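PDB 3B4N: endo-pectate lyase from Erwinia chrysanthemi, which cleaves the alpha-1,4-linked galacturonan of pectate by calcium-dependent elimination, and probably also depolymerises highly methylated pectins from within the chain. Local coordinates for residues A[45-50]-A[69-74]; A[238-243]-A[268-273]; A[311-316]-A[323-328]. One frame throughout, in Å; residues are numbered along the deposited sequence.

Interaction 1: A[45-50]-A[69-74]; sequences ARQEVY and ETRTFK
The two antiparallel sheets of the N-terminal domain, whose layout is consistent with a fibronectin type III-like sandwich, meet here through V49 and F73. Strand 44-52 belongs to the four-stranded sheet, strand 72-75 to the edge of the three-stranded one, and nearest CA atoms stay more than 8 Å apart, so the gap is bridged by side chains, not by strand pairing. The isopropyl group of V49 comes down over one face of the F73 ring: CG2 sits 4.1 Å from the ring centroid, 18° off the normal and displaced toward the rim, a CH-pi contact. The other branch follows, with CG1 of V49 4.0 Å from CD2 of F73. The F73 side chain leaves its backbone toward strand 44-52, with CG anti to the backbone N (chi1 178°). At the other end, Q47 reaches into the bend before strand 72-75 and crosses R71 at about a right angle. R71 folds back there: its NH1 donates to T70 O at 3.0 Å, in the guanidinium plane but from above the carbonyl plane. Dispersion thus joins the sheets at V49 and F73, whereas at the bend R71 NH1 is held by two backbone carbonyls, T70 O and A68 O, which probably helps to steady the turn.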
loop_
_atom_site.group_PDB
_atom_site.type_symbol
_atom_site.label_atom_id
_atom_site.label_comp_id
_atom_site.label_asym_id
_atom_site.label_seq_id
_atom_site.Cartn_x
_atom_site.Cartn_y
_atom_site.Cartn_z
ATOM N N ALA A 45 -5.879 21.326 3.940
ATOM C CA ALA A 45 -6.696 21.535 5.135
ATOM C C ALA A 45 -7.731 20.412 5.232
ATOM O O ALA A 45 -7.932 19.829 6.293
ATOM C CB ALA A 45 -7.389 22.879 5.068
ATOM N N ARG A 46 -8.387 20.122 4.112
ATOM C CA ARG A 46 -9.378 19.051 4.056
ATOM C C ARG A 46 -9.457 18.551 2.632
ATOM O O ARG A 46 -8.920 19.174 1.713
ATOM C CB ARG A 46 -10.768 19.545 4.484
ATOM C CG ARG A 46 -11.354 20.601 3.552
ATOM C CD ARG A 46 -12.875 20.673 3.629
ATOM N NE ARG A 46 -13.341 20.969 4.978
ATOM C CZ ARG A 46 -14.620 21.119 5.304
ATOM N NH1 ARG A 46 -15.562 21.003 4.379
ATOM N NH2 ARG A 46 -14.950 21.383 6.562
ATOM N N GLN A 47 -10.133 17.422 2.456
ATOM C CA GLN A 47 -10.293 16.842 1.130
ATOM C C GLN A 47 -11.740 16.403 1.010
ATOM O O GLN A 47 -12.267 15.749 1.901
ATOM C CB GLN A 47 -9.334 15.664 0.955
ATOM C CG GLN A 47 -7.887 16.095 1.155
ATOM C CD GLN A 47 -6.935 14.929 1.130
ATOM O OE1 GLN A 47 -6.872 14.139 2.082
ATOM N NE2 GLN A 47 -6.191 14.806 0.038
ATOM N N GLU A 48 -12.382 16.772 -0.090
ATOM C CA GLU A 48 -13.785 16.446 -0.267
ATOM C C GLU A 48 -14.001 15.515 -1.436
ATOM O O GLU A 48 -13.417 15.693 -2.503
ATOM C CB GLU A 48 -14.582 17.729 -0.480
ATOM C CG GLU A 48 -14.359 18.767 0.613
ATOM C CD GLU A 48 -15.193 20.008 0.409
ATOM O OE1 GLU A 48 -15.324 20.454 -0.751
ATOM O OE2 GLU A 48 -15.705 20.544 1.412
ATOM N N VAL A 49 -14.842 14.512 -1.234
ATOM C CA VAL A 49 -15.132 13.563 -2.297
ATOM C C VAL A 49 -16.488 13.913 -2.886
ATOM O O VAL A 49 -17.454 14.107 -2.155
ATOM C CB VAL A 49 -15.185 12.110 -1.775
ATOM C CG1 VAL A 49 -15.366 11.141 -2.939
ATOM C CG2 VAL A 49 -13.913 11.788 -1.002
ATOM N N TYR A 50 -16.539 14.004 -4.211
ATOM C CA TYR A 50 -17.771 14.315 -4.932
ATOM C C TYR A 50 -18.143 13.139 -5.824
ATOM O O TYR A 50 -17.280 12.428 -6.341
ATOM C CB TYR A 50 -17.583 15.573 -5.778
ATOM C CG TYR A 50 -17.514 16.824 -4.947
ATOM C CD1 TYR A 50 -18.667 17.564 -4.677
ATOM C CD2 TYR A 50 -16.311 17.235 -4.375
ATOM C CE1 TYR A 50 -18.629 18.680 -3.856
ATOM C CE2 TYR A 50 -16.259 18.356 -3.547
ATOM C CZ TYR A 50 -17.423 19.069 -3.292
ATOM O OH TYR A 50 -17.389 20.159 -2.450
ATOM N N GLU A 69 -4.689 14.211 5.652
ATOM C CA GLU A 69 -3.654 13.191 5.531
ATOM C C GLU A 69 -3.972 11.967 4.684
ATOM O O GLU A 69 -3.086 11.402 4.040
ATOM C CB GLU A 69 -3.231 12.752 6.937
ATOM C CG GLU A 69 -2.689 13.902 7.812
ATOM C CD GLU A 69 -3.777 14.793 8.425
ATOM O OE1 GLU A 69 -3.504 15.985 8.662
ATOM O OE2 GLU A 69 -4.895 14.308 8.689
ATOM N N THR A 70 -5.227 11.547 4.682
ATOM C CA THR A 70 -5.578 10.373 3.912
ATOM C C THR A 70 -5.423 10.593 2.409
ATOM O O THR A 70 -5.490 11.720 1.915
ATOM C CB THR A 70 -7.028 9.926 4.222
ATOM O OG1 THR A 70 -7.253 8.646 3.627
ATOM C CG2 THR A 70 -8.057 10.924 3.662
ATOM N N ARG A 71 -5.193 9.504 1.681
ATOM C CA ARG A 71 -5.081 9.580 0.231
ATOM C C ARG A 71 -5.965 8.511 -0.394
ATOM O O ARG A 71 -5.853 8.208 -1.583
ATOM C CB ARG A 71 -3.623 9.407 -0.209
ATOM C CG ARG A 71 -2.727 10.587 0.192
ATOM C CD ARG A 71 -3.111 11.874 -0.532
ATOM N NE ARG A 71 -2.178 12.963 -0.229
ATOM C CZ ARG A 71 -2.304 13.820 0.786
ATOM N NH1 ARG A 71 -3.329 13.744 1.627
ATOM N NH2 ARG A 71 -1.389 14.759 0.965
ATOM N N THR A 72 -6.849 7.938 0.423
ATOM C CA THR A 72 -7.772 6.913 -0.056
ATOM C C THR A 72 -9.158 7.119 0.552
ATOM O O THR A 72 -9.322 7.799 1.569
ATOM C CB THR A 72 -7.307 5.480 0.315
ATOM O OG1 THR A 72 -7.317 5.336 1.741
ATOM C CG2 THR A 72 -5.901 5.187 -0.241
ATOM N N PHE A 73 -10.153 6.514 -0.080
ATOM C CA PHE A 73 -11.535 6.603 0.376
ATOM C C PHE A 73 -12.306 5.415 -0.173
ATOM O O PHE A 73 -11.988 4.905 -1.244
ATOM C CB PHE A 73 -12.189 7.889 -0.143
ATOM C CG PHE A 73 -13.628 8.038 0.252
ATOM C CD1 PHE A 73 -13.964 8.330 1.567
ATOM C CD2 PHE A 73 -14.645 7.878 -0.685
ATOM C CE1 PHE A 73 -15.290 8.463 1.957
ATOM C CE2 PHE A 73 -15.988 8.009 -0.304
ATOM C CZ PHE A 73 -16.306 8.301 1.014
ATOM N N LYS A 74 -13.299 4.957 0.571
ATOM C CA LYS A 74 -14.124 3.865 0.084
ATOM C C LYS A 74 -15.592 4.266 0.119
ATOM O O LYS A 74 -16.074 4.829 1.098
ATOM C CB LYS A 74 -13.892 2.588 0.897
ATOM C CG LYS A 74 -14.369 2.621 2.319
ATOM C CD LYS A 74 -14.109 1.262 2.972
ATOM C CE LYS A 74 -14.646 1.211 4.391
ATOM N NZ LYS A 74 -14.034 2.253 5.260
#

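Interaction 2: A[238-243]-A[268-273]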
loop_
_atom_site.group_PDB
_atom_site.type_symbol
_atom_site.label_atom_id
_atom_site.label_comp_id
_atom_site.label_asym_id
_atom_site.label_seq_id
_atom_site.Cartn_x
_atom_site.Cartn_y
_atom_site.Cartn_z
ATOM N N LYS A 238 1.983 5.356 5.023
ATOM C CA LYS A 238 1.106 6.451 5.420
ATOM C C LYS A 238 0.072 6.753 4.344
ATOM O O LYS A 238 -0.039 6.026 3.362
ATOM C CB LYS A 238 1.936 7.701 5.739
ATOM C CG LYS A 238 2.777 8.246 4.599
ATOM C CD LYS A 238 3.678 9.345 5.144
ATOM C CE LYS A 238 4.633 9.889 4.119
ATOM N NZ LYS A 238 5.321 11.089 4.703
ATOM N N GLY A 239 -0.708 7.808 4.549
ATOM C CA GLY A 239 -1.709 8.178 3.563
ATOM C C GLY A 239 -2.881 7.221 3.485
ATOM O O GLY A 239 -3.643 7.242 2.522
ATOM N N ASN A 240 -3.028 6.388 4.510
ATOM C CA ASN A 240 -4.098 5.411 4.576
ATOM C C ASN A 240 -4.068 4.362 3.477
ATOM O O ASN A 240 -5.089 4.054 2.852
ATOM C CB ASN A 240 -5.466 6.099 4.624
ATOM C CG ASN A 240 -6.540 5.207 5.229
ATOM O OD1 ASN A 240 -6.241 4.270 5.974
ATOM N ND2 ASN A 240 -7.796 5.506 4.926
ATOM N N PHE A 241 -2.871 3.828 3.246
ATOM C CA PHE A 241 -2.648 2.727 2.308
ATOM C C PHE A 241 -3.691 1.690 2.731
ATOM O O PHE A 241 -3.798 1.352 3.912
ATOM C CB PHE A 241 -1.227 2.203 2.531
ATOM C CG PHE A 241 -0.870 0.981 1.731
ATOM C CD1 PHE A 241 -1.125 0.908 0.365
ATOM C CD2 PHE A 241 -0.189 -0.068 2.338
ATOM C CE1 PHE A 241 -0.701 -0.192 -0.390
ATOM C CE2 PHE A 241 0.244 -1.176 1.588
ATOM C CZ PHE A 241 -0.014 -1.231 0.232
ATOM N N THR A 242 -4.460 1.194 1.772
ATOM C CA THR A 242 -5.536 0.262 2.075
ATOM C C THR A 242 -5.373 -1.102 1.453
ATOM O O THR A 242 -5.091 -1.218 0.262
ATOM C CB THR A 242 -6.870 0.854 1.605
ATOM O OG1 THR A 242 -7.117 2.059 2.329
ATOM C CG2 THR A 242 -8.029 -0.122 1.825
ATOM N N LEU A 243 -5.559 -2.127 2.277
ATOM C CA LEU A 243 -5.479 -3.504 1.816
ATOM C C LEU A 243 -6.895 -4.036 1.703
ATOM O O LEU A 243 -7.702 -3.864 2.619
ATOM C CB LEU A 243 -4.701 -4.378 2.805
ATOM C CG LEU A 243 -3.249 -3.989 3.093
ATOM C CD1 LEU A 243 -2.614 -5.061 3.947
ATOM C CD2 LEU A 243 -2.477 -3.810 1.796
ATOM N N VAL A 268 4.597 2.665 10.495
ATOM C CA VAL A 268 3.238 2.771 9.982
ATOM C C VAL A 268 2.538 3.893 10.742
ATOM O O VAL A 268 2.488 3.874 11.977
ATOM C CB VAL A 268 2.422 1.470 10.191
ATOM C CG1 VAL A 268 0.975 1.679 9.727
ATOM C CG2 VAL A 268 3.046 0.328 9.419
ATOM N N THR A 269 1.995 4.864 10.017
ATOM C CA THR A 269 1.277 5.961 10.660
ATOM C C THR A 269 -0.193 6.013 10.244
ATOM O O THR A 269 -1.001 6.627 10.927
ATOM C CB THR A 269 1.895 7.331 10.344
ATOM O OG1 THR A 269 1.788 7.585 8.941
ATOM C CG2 THR A 269 3.362 7.377 10.768
ATOM N N SER A 270 -0.535 5.389 9.122
ATOM C CA SER A 270 -1.917 5.372 8.650
ATOM C C SER A 270 -2.115 4.301 7.585
ATOM O O SER A 270 -1.556 4.391 6.481
ATOM C CB SER A 270 -2.301 6.739 8.078
ATOM O OG SER A 270 -3.643 6.731 7.613
ATOM N N ALA A 271 -2.923 3.299 7.912
ATOM C CA ALA A 271 -3.211 2.210 6.990
ATOM C C ALA A 271 -4.512 1.555 7.403
ATOM O O ALA A 271 -4.905 1.615 8.572
ATOM C CB ALA A 271 -2.076 1.189 6.996
ATOM N N THR A 272 -5.175 0.933 6.435
ATOM C CA THR A 272 -6.443 0.269 6.673
ATOM C C THR A 272 -6.480 -1.107 6.042
ATOM O O THR A 272 -6.062 -1.283 4.901
ATOM C CB THR A 272 -7.628 1.081 6.076
ATOM O OG1 THR A 272 -7.793 2.295 6.811
ATOM C CG2 THR A 272 -8.922 0.272 6.133
ATOM N N VAL A 273 -6.962 -2.090 6.797
ATOM C CA VAL A 273 -7.123 -3.430 6.260
ATOM C C VAL A 273 -8.631 -3.645 6.194
ATOM O O VAL A 273 -9.286 -3.821 7.224
ATOM C CB VAL A 273 -6.496 -4.518 7.157
ATOM C CG1 VAL A 273 -6.732 -5.897 6.538
ATOM C CG2 VAL A 273 -4.997 -4.275 7.301
HETATM O O HOH W 1 -9.916 3.903 6.483
HETATM O O HOH W 2 -6.541 4.255 9.108
#
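N240 leans across to T272, its carboxamide overlapping the threonine hydroxyl. CG lies anti to the backbone N (chi1 -157°), and the amide beyond it comes near the next coil, where T272 OG1 donates to N240 OD1 at 2.6 Å, in the carbonyl plane and on a lone pair. The same hydroxyl accepts from water 1, 2.7 Å from T272 OG1, and that water in turn takes a hydrogen from N240 ND2. Amide, hydroxyl and water therefore close a small ring that fixes the amide's rotation; ND2 has a further, weak bond to T70 OG1.

The two segments belong to successive coils of the right-handed parallel beta-helix. G239 and N240, both with positive phi, turn the tight corner between strands 233-238 and 241-244, and T242 OG1 clasps it by donating to N240 O at 2.9 Å. At the corner itself the backbone grip is slight, a weak bond from N240 N to S270 O. Beyond it regular parallel pairing takes over: T272 N donates to F241 O at 2.9 Å, and L243 N to T272 O at 2.8 Å, the latter nearly straight (169°). T242 and T272 lie side by side on one face, pointing the same way. The other face, carrying F241, A271, L243 and V273, looks into the core of the coil, where F241 and L243 reach V225 and L243 CD1 approaches V273 CG2 at 4.2 Å.

Like thus stacks on like at two levels, T242 on T272 and L243 on V273. The chemistry divides by face: a directional, water-linked polar network ties the corner on the outside, while apolar contact lines the interior, where the side chain of L243 is about 6 Å from that of I192, a calcium-binding residue.

Interaction 3: A[311-316]-A[323-328]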
loop_
_atom_site.group_PDB
_atom_site.type_symbol
_atom_site.label_atom_id
_atom_site.label_comp_id
_atom_site.label_asym_id
_atom_site.label_seq_id
_atom_site.Cartn_x
_atom_site.Cartn_y
_atom_site.Cartn_z
ATOM N N GLU A 311 7.184 -11.176 16.839
ATOM C CA GLU A 311 8.640 -11.263 16.914
ATOM C C GLU A 311 9.109 -12.637 16.464
ATOM O O GLU A 311 8.476 -13.652 16.772
ATOM C CB GLU A 311 9.115 -10.975 18.341
ATOM C CG GLU A 311 8.971 -9.500 18.695
ATOM C CD GLU A 311 9.396 -9.145 20.105
ATOM O OE1 GLU A 311 9.399 -7.936 20.417
ATOM O OE2 GLU A 311 9.720 -10.049 20.906
ATOM N N PHE A 312 10.204 -12.642 15.707
ATOM C CA PHE A 312 10.809 -13.857 15.158
ATOM C C PHE A 312 12.308 -13.814 15.353
ATOM O O PHE A 312 12.874 -12.785 15.718
ATOM C CB PHE A 312 10.613 -13.924 13.644
ATOM C CG PHE A 312 9.198 -14.063 13.198
ATOM C CD1 PHE A 312 8.679 -15.311 12.874
ATOM C CD2 PHE A 312 8.393 -12.937 13.051
ATOM C CE1 PHE A 312 7.382 -15.445 12.406
ATOM C CE2 PHE A 312 7.092 -13.055 12.584
ATOM C CZ PHE A 312 6.580 -14.310 12.259
ATOM N N LYS A 313 12.943 -14.948 15.071
ATOM C CA LYS A 313 14.390 -15.039 15.102
ATOM C C LYS A 313 14.750 -15.165 13.627
ATOM O O LYS A 313 14.276 -16.076 12.952
ATOM C CB LYS A 313 14.874 -16.295 15.830
ATOM C CG LYS A 313 16.403 -16.365 15.928
ATOM C CD LYS A 313 16.889 -17.729 16.414
ATOM C CE LYS A 313 16.716 -18.785 15.341
ATOM N NZ LYS A 313 17.250 -20.115 15.772
ATOM N N GLY A 314 15.546 -14.231 13.119
ATOM C CA GLY A 314 15.958 -14.293 11.728
ATOM C C GLY A 314 17.255 -15.075 11.602
ATOM O O GLY A 314 18.006 -15.188 12.569
ATOM N N VAL A 315 17.513 -15.621 10.419
ATOM C CA VAL A 315 18.733 -16.383 10.180
ATOM C C VAL A 315 19.295 -16.109 8.797
ATOM O O VAL A 315 18.603 -15.594 7.920
ATOM C CB VAL A 315 18.499 -17.917 10.274
ATOM C CG1 VAL A 315 17.970 -18.292 11.642
ATOM C CG2 VAL A 315 17.540 -18.369 9.183
ATOM N N VAL A 316 20.567 -16.448 8.615
ATOM C CA VAL A 316 21.213 -16.309 7.318
ATOM C C VAL A 316 20.862 -17.618 6.611
ATOM O O VAL A 316 20.903 -18.681 7.234
ATOM C CB VAL A 316 22.740 -16.187 7.473
ATOM C CG1 VAL A 316 23.407 -16.238 6.106
ATOM C CG2 VAL A 316 23.088 -14.876 8.177
ATOM N N GLU A 323 12.523 -18.922 13.984
ATOM C CA GLU A 323 11.606 -19.281 15.058
ATOM C C GLU A 323 10.602 -18.150 15.216
ATOM O O GLU A 323 10.926 -16.995 14.956
ATOM C CB GLU A 323 12.359 -19.463 16.378
ATOM C CG GLU A 323 13.391 -20.580 16.386
ATOM C CD GLU A 323 14.134 -20.666 17.709
ATOM O OE1 GLU A 323 13.471 -20.791 18.764
ATOM O OE2 GLU A 323 15.382 -20.607 17.696
ATOM N N LYS A 324 9.389 -18.490 15.637
ATOM C CA LYS A 324 8.337 -17.500 15.843
ATOM C C LYS A 324 8.087 -17.396 17.341
ATOM O O LYS A 324 7.747 -18.393 17.981
ATOM C CB LYS A 324 7.056 -17.937 15.136
ATOM C CG LYS A 324 5.926 -16.923 15.217
ATOM C CD LYS A 324 4.672 -17.473 14.567
ATOM C CE LYS A 324 3.545 -16.465 14.584
ATOM N NZ LYS A 324 2.342 -17.035 13.915
ATOM N N TYR A 325 8.249 -16.199 17.900
ATOM C CA TYR A 325 8.047 -16.005 19.337
ATOM C C TYR A 325 6.624 -15.576 19.696
ATOM O O TYR A 325 6.170 -15.792 20.820
ATOM C CB TYR A 325 9.051 -14.983 19.871
ATOM C CG TYR A 325 10.498 -15.384 19.661
ATOM C CD1 TYR A 325 11.369 -14.582 18.922
ATOM C CD2 TYR A 325 11.004 -16.558 20.220
ATOM C CE1 TYR A 325 12.707 -14.938 18.749
ATOM C CE2 TYR A 325 12.332 -16.923 20.050
ATOM C CZ TYR A 325 13.183 -16.112 19.316
ATOM O OH TYR A 325 14.506 -16.475 19.145
ATOM N N GLY A 326 5.928 -14.959 18.748
ATOM C CA GLY A 326 4.555 -14.549 18.993
ATOM C C GLY A 326 4.268 -13.063 18.923
ATOM O O GLY A 326 5.174 -12.239 18.748
ATOM N N GLU A 327 2.988 -12.726 19.058
ATOM C CA GLU A 327 2.551 -11.335 19.037
ATOM C C GLU A 327 2.983 -10.624 20.310
ATOM O O GLU A 327 2.868 -11.170 21.412
ATOM C CB GLU A 327 1.033 -11.244 18.898
ATOM C CG GLU A 327 0.515 -9.816 19.031
ATOM C CD GLU A 327 -0.969 -9.691 18.758
ATOM O OE1 GLU A 327 -1.718 -10.631 19.092
ATOM O OE2 GLU A 327 -1.388 -8.642 18.221
ATOM N N LYS A 328 3.475 -9.403 20.148
ATOM C CA LYS A 328 3.954 -8.601 21.264
ATOM C C LYS A 328 3.420 -7.180 21.193
ATOM O O LYS A 328 3.106 -6.667 20.109
ATOM C CB LYS A 328 5.480 -8.520 21.247
ATOM C CG LYS A 328 6.205 -9.849 21.140
ATOM C CD LYS A 328 6.009 -10.707 22.375
ATOM C CE LYS A 328 6.848 -11.969 22.268
ATOM N NZ LYS A 328 6.649 -12.879 23.432
#
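F312 and K324 lie side by side and point the same way, the extended lysine running beside the ring with CG 3.5 Å from F312 CE1. F312 also makes a cation-pi contact with R252. On the opposite face K313 and E323 are angled across one another. K313 bends at chi3 (72°), and its NZ closes a salt bridge of 2.7 Å on the anti lone pair of E323 OE2. The Y325 side chain slants across strand 309-313, bringing OH to 3.3 Å from K313 CB, while its ring takes a cation-pi contact from R285. These pairs belong to the hairpin of strands 309-313 and 323-327, which adds an antiparallel edge strand to an otherwise parallel sheet of the beta-helix. A classic bulge interrupts it: Y325 and G326 both face E311, whose O accepts from Y325 N at 2.8 Å and only weakly from G326 N, while E311 N donates to G326 O at 3.0 Å. The backbone angles of G326 (phi 118°) themselves call for glycine. Beside the bulge, E311 and K328 cross at about a right angle; the carboxylate carbon CD of E311 rests 3.4 Å from K328 CG, and the oxygens of E311 are held by R285 and T331.

How the interactions relate
Read from the N terminus, the three contacts follow in series, none enclosing or crossing another. Interaction 1 closes an 18-residue connection and joins the two sheets of the N-terminal sandwich. Interaction 2 has 24 residues between its segments, and its paired residues are 30 apart, one turn of the beta-helix. Interaction 3 closes a short hairpin on the edge of the helix, about 37 Å from interaction 1 between centres and across the middle of the chain from it. Interactions 1 and 2 touch directly: T72 OG1 lies 2.8 Å from N240 O and R71 N 2.9 Å from G239 O, both probable hydrogen bonds. The segment 69-74 thereby docks the sandwich against a corner of the beta-helix.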